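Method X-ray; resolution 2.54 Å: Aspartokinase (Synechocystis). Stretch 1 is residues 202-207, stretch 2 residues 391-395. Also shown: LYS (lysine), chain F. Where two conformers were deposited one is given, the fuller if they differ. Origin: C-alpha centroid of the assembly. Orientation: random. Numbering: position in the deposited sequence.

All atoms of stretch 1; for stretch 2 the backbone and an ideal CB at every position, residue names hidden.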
ATOM      1  N   MET A 202      -0.492  20.547 -28.687  1.00 59.22           N
ATOM      2  CA  MET A 202      -0.046  20.261 -27.332  1.00 38.96           C
ATOM      3  C   MET A 202       1.056  19.223 -27.375  1.00 50.92           C
ATOM      4  O   MET A 202       2.015  19.282 -26.608  1.00 34.70           O
ATOM      5  CB  MET A 202      -1.213  19.771 -26.480  1.00 50.63           C
ATOM      6  CG  MET A 202      -0.889  19.582 -24.991  1.00 37.65           C
ATOM      7  SD  MET A 202      -0.439  21.108 -24.155  1.00 48.44           S
ATOM      8  CE  MET A 202       1.296  20.821 -23.798  1.00 57.42           C
ATOM      9  N   LEU A 203       0.911  18.271 -28.286  1.00 49.82           N
ATOM     10  CA  LEU A 203       1.923  17.245 -28.475  1.00 33.29           C
ATOM     11  C   LEU A 203       3.226  17.837 -29.026  1.00 46.43           C
ATOM     12  O   LEU A 203       4.303  17.544 -28.524  1.00 36.91           O
ATOM     13  CB  LEU A 203       1.398  16.127 -29.384  1.00 41.14           C
ATOM     14  CG  LEU A 203       0.281  15.248 -28.791  1.00 43.39           C
ATOM     15  CD1 LEU A 203      -0.321  14.305 -29.820  1.00 23.68           C
ATOM     16  CD2 LEU A 203       0.790  14.443 -27.610  1.00 30.27           C
ATOM     17  N   GLU A 204       3.133  18.684 -30.042  1.00 50.38           N
ATOM     18  CA  GLU A 204       4.344  19.276 -30.605  1.00 56.87           C
ATOM     19  C   GLU A 204       4.987  20.252 -29.622  1.00 61.16           C
ATOM     20  O   GLU A 204       6.184  20.507 -29.697  1.00 49.95           O
ATOM     21  CB  GLU A 204       4.085  19.950 -31.957  1.00 42.85           C
ATOM     22  CG  GLU A 204       3.841  18.983 -33.113  1.00 30.71           C
ATOM     23  CD  GLU A 204       5.089  18.195 -33.520  1.00 43.77           C
ATOM     24  OE1 GLU A 204       6.095  18.211 -32.787  1.00 38.44           O
ATOM     25  OE2 GLU A 204       5.061  17.529 -34.574  1.00 30.78           O
ATOM     26  N   LEU A 205       4.189  20.780 -28.696  1.00 52.22           N
ATOM     27  CA  LEU A 205       4.690  21.696 -27.672  1.00 52.14           C
ATOM     28  C   LEU A 205       4.767  20.994 -26.315  1.00 64.10           C
ATOM     29  O   LEU A 205       4.616  21.625 -25.270  1.00 40.46           O
ATOM     30  CB  LEU A 205       3.808  22.951 -27.569  1.00 35.48           C
ATOM     31  CG  LEU A 205       3.835  23.929 -28.753  1.00 54.56           C
ATOM     32  CD1 LEU A 205       2.596  24.836 -28.804  1.00 30.98           C
ATOM     33  CD2 LEU A 205       5.117  24.761 -28.748  1.00 44.49           C
ATOM     34  N   ALA A 206       5.002  19.688 -26.341  1.00 60.54           N
ATOM     35  CA  ALA A 206       5.106  18.884 -25.121  1.00 39.42           C
ATOM     36  C   ALA A 206       5.824  19.584 -23.972  1.00 55.13           C
ATOM     37  O   ALA A 206       5.391  19.511 -22.822  1.00 68.97           O
ATOM     38  CB  ALA A 206       5.781  17.563 -25.415  1.00 41.31           C
ATOM     39  N   SER A 207       6.925  20.255 -24.282  1.00 55.82           N
ATOM     40  CA  SER A 207       7.723  20.931 -23.265  1.00 55.32           C
ATOM     41  C   SER A 207       6.932  22.009 -22.520  1.00 64.25           C
ATOM     42  O   SER A 207       7.169  22.246 -21.338  1.00 55.00           O
ATOM     43  CB  SER A 207       8.988  21.543 -23.885  1.00 55.27           C
ATOM     44  OG  SER A 207       8.700  22.777 -24.523  1.00 62.32           O
ATOM     45  N   UNK A 391      12.887  15.495 -38.112  1.00 29.17           N
ATOM     46  CA  UNK A 391      12.147  15.232 -36.888  1.00 20.55           C
ATOM     47  C   UNK A 391      11.379  16.433 -36.327  1.00 35.24           C
ATOM     48  O   UNK A 391      11.799  17.588 -36.445  1.00 29.71           O
ATOM     49  CB  UNK A 391      13.119  14.721 -35.823  1.00 20.55           C
ATOM     50  N   UNK A 392      10.225  16.137 -35.727  1.00 35.58           N
ATOM     51  CA  UNK A 392       9.577  17.078 -34.812  1.00 32.35           C
ATOM     52  C   UNK A 392       9.633  16.480 -33.405  1.00 33.60           C
ATOM     53  O   UNK A 392      10.475  15.629 -33.124  1.00 29.49           O
ATOM     54  CB  UNK A 392       8.135  17.365 -35.234  1.00 32.35           C
ATOM     55  N   UNK A 393       8.746  16.905 -32.516  1.00 40.32           N
ATOM     56  CA  UNK A 393       8.710  16.301 -31.188  1.00 31.98           C
ATOM     57  C   UNK A 393       8.143  14.887 -31.209  1.00 27.77           C
ATOM     58  O   UNK A 393       8.622  14.019 -30.503  1.00 31.71           O
ATOM     59  CB  UNK A 393       7.884  17.173 -30.240  1.00 31.98           C
ATOM     60  N   UNK A 394       7.157  14.662 -32.072  1.00 21.67           N
ATOM     61  CA  UNK A 394       6.398  13.420 -32.055  0.52 25.25           C
ATOM     62  C   UNK A 394       6.357  12.738 -33.424  1.00 34.75           C
ATOM     63  O   UNK A 394       5.655  11.735 -33.629  1.00 41.77           O
ATOM     64  CB  UNK A 394       4.973  13.693 -31.571  0.52 25.25           C
ATOM     65  N   UNK A 395       7.136  13.261 -34.365  1.00 31.88           N
ATOM     66  CA  UNK A 395       7.245  12.623 -35.681  1.00 28.24           C
ATOM     67  C   UNK A 395       8.674  12.497 -36.136  1.00 26.41           C
ATOM     68  O   UNK A 395       9.470  13.433 -35.997  1.00 35.20           O
ATOM     69  CB  UNK A 395       6.448  13.409 -36.724  1.00 28.24           C
TER
HETATM   70  N   LYS F 604      13.845  10.158 -28.784  1.00 21.46           N
HETATM   71  CA  LYS F 604      13.662   9.268 -29.938  1.00 21.10           C
HETATM   72  C   LYS F 604      14.810   8.288 -30.142  1.00 42.55           C
HETATM   73  O   LYS F 604      15.922   8.515 -29.610  1.00 25.67           O
HETATM   74  CB  LYS F 604      13.420  10.084 -31.219  1.00 26.87           C
HETATM   75  CG  LYS F 604      12.124  10.888 -31.201  1.00 27.23           C
HETATM   76  CD  LYS F 604      12.097  11.993 -32.246  1.00 31.58           C
HETATM   77  CE  LYS F 604      12.774  13.249 -31.735  1.00 48.78           C
HETATM   78  NZ  LYS F 604      11.847  14.418 -31.678  1.00 28.67           N
HETATM   79  OXT LYS F 604      14.614   7.262 -30.842  1.00 21.86           O

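Position 391 has an extended backbone (phi/psi -104/146), and its ideal CB has nothing of stretch 1 within 5.5 Å. Nothing visible there selects a side chain. The deposited residue is Thr-391, which makes no contact across the interface.

Position 392 is far more constrained. Its CA-to-CB bond points toward stretch 1, and the ideal CB lies only 3.1 Å from Glu-204 OE2. So close to a carboxylate oxygen, a large apolar side chain would be poorly matched, whereas a short one carrying a donor, serine or threonine, would suit; glycine or alanine would fit by size but give Glu-204 nothing. The residue is Ser-392. With chi1 in the p well, its hydroxyl donates a hydrogen bond to the carboxylate, Ser-392 OG to Glu-204 OE2, at 2.6 Å. Ser-392 OG also accepts a weak hydrogen bond from the backbone N of position 395 at 3.2 Å, so the hydroxyl links the turn to the glutamate. Ser-392 O receives a very short hydrogen bond, 2.3 Å, from NZ of the bound lysine.

At position 393 the backbone itself is engaged: the N of position 393 donates to Glu-204 OE1 at 3.0 Å, a bond available to any residue but proline. CA-to-CB again points toward stretch 1, with the ideal CB 3.3 Å from Glu-204 OE1 and 5.3 Å from Ala-206 CB. The small alanine leaves room for an unbranched chain to run past it. Neutral or basic chains such as glutamine, methionine or lysine suit most easily; an acidic one fits only if its carboxylate is carried away from Glu-204. The residue is Glu-393, which does this, its OE2 lying 5.9 Å from Glu-204 OE1. Its aliphatic part packs where the helix gives way to the 3-10 segment, with Glu-393 CG 3.9 Å from Leu-203 O and 4.2 Å from Ala-206 CB.

Position 394 also points toward stretch 1, its ideal CB being 4.8 Å from both Leu-203 CB and Glu-204 OE1. A medium-sized apolar side chain, valine, isoleucine or leucine, could cover the leucine; threonine is also conceivable. Val-394 is found, with chi1 in the m well. Val-394 CG1 approaches Leu-203 CB at 4.3 Å, an apolar contact, and Val-394 CG2 lies 3.7 Å from Glu-204 OE2, beside the carboxylate.

At position 395 CA-to-CB points sideways, and the ideal CB is 4.8 Å from Glu-204 OE2. Many side chains would be tolerated. Lys-395 runs nearly extended beyond CB, and its NZ is hydrogen-bonded elsewhere in the structure. Lys-395 O accepts from Ser-392 N at 2.8 Å, closing the turn.

Stretch 2 391-395: TSEVK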
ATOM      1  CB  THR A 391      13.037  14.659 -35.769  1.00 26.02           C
ATOM      2  OG1 THR A 391      14.130  15.550 -35.514  1.00 39.89           O
ATOM      3  CG2 THR A 391      13.558  13.297 -36.161  1.00 20.08           C
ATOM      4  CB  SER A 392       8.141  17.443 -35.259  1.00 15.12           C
ATOM      5  OG  SER A 392       7.266  16.324 -35.268  1.00 43.00           O
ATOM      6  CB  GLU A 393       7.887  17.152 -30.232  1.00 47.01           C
ATOM      7  CG  GLU A 393       8.102  16.777 -28.795  1.00 34.24           C
ATOM      8  CD  GLU A 393       9.482  17.176 -28.317  1.00 55.55           C
ATOM      9  OE1 GLU A 393      10.345  16.291 -28.138  1.00 60.56           O
ATOM     10  OE2 GLU A 393       9.703  18.385 -28.131  1.00 46.46           O
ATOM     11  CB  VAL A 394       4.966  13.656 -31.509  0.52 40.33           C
ATOM     12  CG1 VAL A 394       5.009  13.950 -30.022  0.52  7.15           C
ATOM     13  CG2 VAL A 394       4.295  14.801 -32.250  0.52 48.45           C
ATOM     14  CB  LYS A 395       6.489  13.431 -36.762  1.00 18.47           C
ATOM     15  CG  LYS A 395       5.000  13.207 -36.770  1.00 51.54           C
ATOM     16  CD  LYS A 395       4.352  13.870 -37.951  1.00 35.21           C
ATOM     17  CE  LYS A 395       2.843  13.839 -37.814  1.00 31.56           C
ATOM     18  NZ  LYS A 395       2.174  14.314 -39.058  1.00 38.58           N
TER
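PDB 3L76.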